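Side-chain contact in enoyl-CoA hydratase (PDB 4JJT), which probably acts as a lyase of the crotonase family, hydrating the double bond of enoyl-CoA thioesters: residues Gln144-Gly147 against Ile148-Arg152. Numbering follows the deposited sequence.
Sequences QKVG and IGLAR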
ATOM      1  N   GLN A 144      -4.145 -12.972   9.283  1.00 27.79           N
ATOM      2  CA  GLN A 144      -3.883 -11.758  10.040  1.00 30.69           C
ATOM      3  C   GLN A 144      -3.977 -12.034  11.537  1.00 34.75           C
ATOM      4  O   GLN A 144      -3.252 -11.439  12.334  1.00 39.37           O
ATOM      5  CB  GLN A 144      -4.877 -10.661   9.636  1.00 33.40           C
ATOM      6  CG  GLN A 144      -4.498  -9.256  10.066  1.00 36.73           C
ATOM      7  CD  GLN A 144      -5.584  -8.242   9.758  1.00 39.30           C
ATOM      8  OE1 GLN A 144      -6.765  -8.583   9.692  1.00 34.03           O
ATOM      9  NE2 GLN A 144      -5.189  -6.987   9.572  1.00 45.70           N
ATOM     10  N   LYS A 145      -4.856 -12.956  11.915  1.00 26.89           N
ATOM     11  CA  LYS A 145      -5.166 -13.158  13.327  1.00 27.49           C
ATOM     12  C   LYS A 145      -4.658 -14.468  13.944  1.00 33.73           C
ATOM     13  O   LYS A 145      -4.532 -14.562  15.163  1.00 37.10           O
ATOM     14  CB  LYS A 145      -6.668 -12.976  13.576  1.00 23.79           C
ATOM     15  CG  LYS A 145      -7.143 -11.554  13.307  1.00 21.02           C
ATOM     16  CD  LYS A 145      -8.639 -11.383  13.513  1.00 20.30           C
ATOM     17  CE  LYS A 145      -9.053  -9.941  13.244  1.00 28.63           C
ATOM     18  NZ  LYS A 145     -10.502  -9.695  13.482  1.00 28.88           N
ATOM     19  N   VAL A 146      -4.353 -15.470  13.122  1.00 31.77           N
ATOM     20  CA  VAL A 146      -3.801 -16.722  13.646  1.00 28.85           C
ATOM     21  C   VAL A 146      -2.386 -16.987  13.154  1.00 29.49           C
ATOM     22  O   VAL A 146      -1.703 -17.881  13.653  1.00 38.43           O
ATOM     23  CB  VAL A 146      -4.682 -17.943  13.300  1.00 30.20           C
ATOM     24  CG1 VAL A 146      -6.137 -17.629  13.558  1.00 39.08           C
ATOM     25  CG2 VAL A 146      -4.474 -18.379  11.855  1.00 26.93           C
ATOM     26  N   GLY A 147      -1.949 -16.206  12.174  1.00 31.97           N
ATOM     27  CA  GLY A 147      -0.651 -16.414  11.565  1.00 26.96           C
ATOM     28  C   GLY A 147      -0.770 -17.050  10.196  1.00 30.64           C
ATOM     29  O   GLY A 147      -1.774 -17.682   9.884  1.00 34.23           O
ATOM     30  N   ILE A 148       0.268 -16.884   9.384  1.00 32.91           N
ATOM     31  CA  ILE A 148       0.277 -17.354   8.006  1.00 36.33           C
ATOM     32  C   ILE A 148       0.302 -18.873   7.900  1.00 36.38           C
ATOM     33  O   ILE A 148      -0.555 -19.473   7.253  1.00 38.89           O
ATOM     34  CB  ILE A 148       1.481 -16.776   7.233  1.00 41.06           C
ATOM     35  CG1 ILE A 148       1.324 -15.267   7.066  1.00 45.87           C
ATOM     36  CG2 ILE A 148       1.625 -17.451   5.882  1.00 35.23           C
ATOM     37  CD1 ILE A 148       2.359 -14.650   6.161  1.00 53.00           C
ATOM     38  N   GLY A 149       1.288 -19.489   8.542  1.00 33.16           N
ATOM     39  CA  GLY A 149       1.453 -20.932   8.501  1.00 32.74           C
ATOM     40  C   GLY A 149       0.228 -21.674   8.993  1.00 38.04           C
ATOM     41  O   GLY A 149      -0.200 -22.660   8.398  1.00 45.46           O
ATOM     42  N   LEU A 150      -0.344 -21.182  10.085  1.00 28.83           N
ATOM     43  CA  LEU A 150      -1.496 -21.823  10.697  1.00 25.91           C
ATOM     44  C   LEU A 150      -2.751 -21.656   9.844  1.00 33.05           C
ATOM     45  O   LEU A 150      -3.559 -22.579   9.733  1.00 38.35           O
ATOM     46  CB  LEU A 150      -1.721 -21.275  12.108  1.00 24.39           C
ATOM     47  CG  LEU A 150      -2.532 -22.150  13.063  1.00 34.82           C
ATOM     48  CD1 LEU A 150      -2.202 -23.608  12.824  1.00 35.59           C
ATOM     49  CD2 LEU A 150      -2.230 -21.770  14.502  1.00 31.37           C
ATOM     50  N   ALA A 151      -2.903 -20.483   9.239  1.00 25.61           N
ATOM     51  CA  ALA A 151      -4.058 -20.195   8.394  1.00 22.60           C
ATOM     52  C   ALA A 151      -4.060 -21.074   7.154  1.00 25.89           C
ATOM     53  O   ALA A 151      -5.093 -21.628   6.781  1.00 29.02           O
ATOM     54  CB  ALA A 151      -4.067 -18.731   7.996  1.00 20.67           C
ATOM     55  N   ARG A 152      -2.899 -21.205   6.520  1.00 25.51           N
ATOM     56  CA  ARG A 152      -2.778 -22.018   5.318  1.00 25.18           C
ATOM     57  C   ARG A 152      -2.978 -23.494   5.632  1.00 28.93           C
ATOM     58  O   ARG A 152      -3.638 -24.207   4.882  1.00 34.74           O
ATOM     59  CB  ARG A 152      -1.431 -21.775   4.632  1.00 25.11           C
ATOM     60  CG  ARG A 152      -1.289 -20.358   4.109  1.00 25.25           C
ATOM     61  CD  ARG A 152       0.056 -20.121   3.444  1.00 31.80           C
ATOM     62  NE  ARG A 152       0.221 -18.711   3.102  1.00 36.45           N
ATOM     63  CZ  ARG A 152       1.278 -18.211   2.471  1.00 42.65           C
ATOM     64  NH1 ARG A 152       2.276 -19.006   2.102  1.00 38.83           N
ATOM     65  NH2 ARG A 152       1.339 -16.913   2.205  1.00 44.61           N
TER
HETATM   66  O   HOH W   1       0.981 -19.272  11.962  1.00 41.73           O
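Gly147 and Ala151 join across a tight helix-to-helix turn of the crotonase-like fold. Gly147 is the first residue to leave helical geometry after helix 138-146, with a positive phi of 105°, and is also the N-cap of helix 148-157. Its carbonyl opens the new helix: Ala151 N donates to Gly147 O at 3.1 Å.

A water bridges the turn. It accepts from Leu150 N at 3.0 Å and donates a weak bond to Val146 O.

Val146 supplies the apolar part through one methyl. CG2 lies between its own backbone N and carbonyl carbon (chi1 -45° for CG1) and reaches the first turn of the new helix. There Val146 CG2 comes closest to Ala151 N, at 3.7 Å, and meets Ala151 CB at 3.9 Å and Leu150 CB at 4.0 Å. Ala151 also packs on Leu142 and Pro143 of helix 138-146. The turn lies at a subunit interface, where Ile148 packs on Gln144 of the second subunit. Arg152 NH1 forms a salt bridge with Asp113 of that subunit, while Ile148 CG2 rests over one face of the Arg152 guanidinium, 3.3 Å above its plane and offset toward the rim.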